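PDB 3EDN: phenazine biosynthesis protein, PhzF family from Bacillus anthracis, which belongs to the PhzF family of phenazine biosynthesis proteins and probably acts as an isomerase-like enzyme on a still undefined substrate. Local coordinates for residues F12-M18 with H263-V268. Sequence-based numbering, arbitrary orientation. Where two conformers were deposited one is given.
Sequences FTNKPNM and HKDGRV
M18, F12 and R267 lose the most surface in this contact, 90, 81 and 57 Å², out of 472 Å² buried in total. Residues 12-18 lie in the loop between strands 3-11 and 20-25, against residues 263-268, a loop that becomes a strand at G266. Two CA pairs fix the register, M18 with K264 at 4.1 Å and T13 with G266 at 5.1 Å. A type II turn from K15 to M18 (N17 phi/psi 78/-2; M18 N to K15 O 3.1 Å) shapes the loop so that M18 O accepts from D265 N at 2.9 Å and 167°. The selenomethionine side chain of M18 (chi1 m, chi2 t) places CE 4.1 Å from D265 CB. At the other end, F12 has a positive phi (64/34), and its O accepts from R267 N at 2.8 Å and 163°, with G266 CA only 3.2 Å from the same oxygen. Its ring (chi1 m) receives V268 CG2 over one face, 3.9 Å from the centroid, a CH-pi contact. Between these anchors T13 OG1 donates to D265 O at 3.1 Å; beyond M18, K264 NZ donates to N17 O at 3.1 Å and also hydrogen-bonds G19 O. R267 NH1 forms salt bridges to D265 OD2 at 3.3 Å and to D206, while D265 OD1 accepts from Q260; a water accepts from N14 ND2 at 2.9 Å and, weakly, from R267 NH2 at 3.5 Å. F12 also touches H75 and V78 of helix 74-86, and its side chain lies near a bound sulfate. The contact thus pins a strand-connecting loop to the start of strand 266-273, between the two lobes of the diaminopimelate epimerase-like fold.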
# COMPACT_ATOMS: atom_id res chain seq x y z
N PHE A 12 3.10 21.75 -16.69
CA PHE A 12 2.86 23.18 -16.98
C PHE A 12 3.93 23.79 -17.89
O PHE A 12 4.28 24.97 -17.77
CB PHE A 12 2.73 24.00 -15.69
CG PHE A 12 1.65 23.52 -14.76
CD1 PHE A 12 0.33 23.42 -15.18
CD2 PHE A 12 1.95 23.22 -13.43
CE1 PHE A 12 -0.67 22.99 -14.30
CE2 PHE A 12 0.96 22.79 -12.58
CZ PHE A 12 -0.34 22.69 -13.00
N THR A 13 4.44 22.98 -18.81
CA THR A 13 5.35 23.48 -19.83
C THR A 13 5.31 22.57 -21.05
O THR A 13 4.85 21.42 -20.97
CB THR A 13 6.80 23.57 -19.30
OG1 THR A 13 7.61 24.33 -20.20
CG2 THR A 13 7.40 22.18 -19.16
N ASN A 14 5.80 23.09 -22.18
CA ASN A 14 5.92 22.28 -23.38
C ASN A 14 7.38 22.02 -23.73
O ASN A 14 7.68 21.36 -24.72
CB ASN A 14 5.17 22.89 -24.57
CG ASN A 14 5.53 24.34 -24.80
OD1 ASN A 14 6.52 24.85 -24.25
ND2 ASN A 14 4.73 25.03 -25.61
N LYS A 15 8.29 22.50 -22.87
CA LYS A 15 9.72 22.26 -23.11
C LYS A 15 10.41 21.55 -21.95
O LYS A 15 10.25 21.94 -20.81
CB LYS A 15 10.43 23.57 -23.45
CG LYS A 15 9.92 24.15 -24.77
CD LYS A 15 10.86 25.16 -25.35
CE LYS A 15 10.25 25.77 -26.61
NZ LYS A 15 10.37 24.84 -27.74
N PRO A 16 11.16 20.47 -22.25
CA PRO A 16 11.85 19.72 -21.19
C PRO A 16 12.67 20.65 -20.30
O PRO A 16 13.31 21.60 -20.79
CB PRO A 16 12.77 18.77 -21.99
CG PRO A 16 12.12 18.63 -23.32
CD PRO A 16 11.43 19.92 -23.58
N ASN A 17 12.65 20.41 -19.01
CA ASN A 17 13.40 21.14 -17.99
C ASN A 17 12.81 22.48 -17.61
O ASN A 17 13.32 23.12 -16.80
CB ASN A 17 14.89 21.32 -18.34
CG ASN A 17 15.56 20.03 -18.78
OD1 ASN A 17 15.95 19.25 -18.00
ND2 ASN A 17 15.65 19.85 -20.02
N MSE A 18 11.73 22.86 -18.24
CA MSE A 18 11.24 24.22 -18.01
C MSE A 18 9.97 24.28 -17.17
O MSE A 18 9.36 25.32 -17.01
CB MSE A 18 11.08 24.95 -19.35
CG MSE A 18 12.32 24.86 -20.21
SE MSE A 18 12.47 26.24 -21.57
CE MSE A 18 13.32 27.65 -20.52
N HIS A 263 15.04 30.28 -14.54
CA HIS A 263 15.47 29.66 -15.81
C HIS A 263 14.50 28.63 -16.35
O HIS A 263 14.89 27.72 -17.10
CB HIS A 263 16.88 29.09 -15.65
CG HIS A 263 17.79 30.04 -14.94
ND1 HIS A 263 18.30 29.78 -13.69
CD2 HIS A 263 18.19 31.28 -15.27
CE1 HIS A 263 19.02 30.82 -13.29
NE2 HIS A 263 18.97 31.74 -14.23
N LYS A 264 13.24 28.75 -15.93
CA LYS A 264 12.19 27.86 -16.39
C LYS A 264 11.19 28.66 -17.21
O LYS A 264 11.40 29.85 -17.48
CB LYS A 264 11.49 27.22 -15.20
CG LYS A 264 12.42 26.52 -14.22
CD LYS A 264 12.64 25.10 -14.63
CE LYS A 264 12.64 24.17 -13.40
NZ LYS A 264 12.48 22.74 -13.82
N ASP A 265 10.10 28.02 -17.61
CA ASP A 265 9.07 28.74 -18.36
C ASP A 265 7.75 28.01 -18.25
O ASP A 265 7.33 27.28 -19.16
CB ASP A 265 9.45 28.95 -19.83
CG ASP A 265 8.42 29.77 -20.58
OD1 ASP A 265 7.75 30.61 -19.95
OD2 ASP A 265 8.24 29.55 -21.79
N GLY A 266 7.10 28.22 -17.11
CA GLY A 266 5.86 27.53 -16.81
C GLY A 266 4.67 28.39 -17.16
O GLY A 266 4.72 29.63 -17.05
N ARG A 267 3.60 27.73 -17.58
CA ARG A 267 2.34 28.41 -17.86
C ARG A 267 1.19 27.56 -17.33
O ARG A 267 1.19 26.34 -17.46
CB ARG A 267 2.17 28.70 -19.35
CG ARG A 267 3.07 29.82 -19.86
CD ARG A 267 2.68 30.29 -21.25
NE ARG A 267 2.84 29.26 -22.27
CZ ARG A 267 3.97 29.03 -22.95
NH1 ARG A 267 5.05 29.77 -22.72
NH2 ARG A 267 4.02 28.07 -23.86
N VAL A 268 0.24 28.23 -16.70
CA VAL A 268 -0.97 27.58 -16.23
C VAL A 268 -2.16 28.34 -16.79
O VAL A 268 -2.23 29.57 -16.70
CB VAL A 268 -1.07 27.55 -14.71
CG1 VAL A 268 -2.30 26.76 -14.28
CG2 VAL A 268 0.19 26.95 -14.13
O HOH W 1 6.42 27.27 -26.28
O HOH W 2 16.01 25.04 -16.83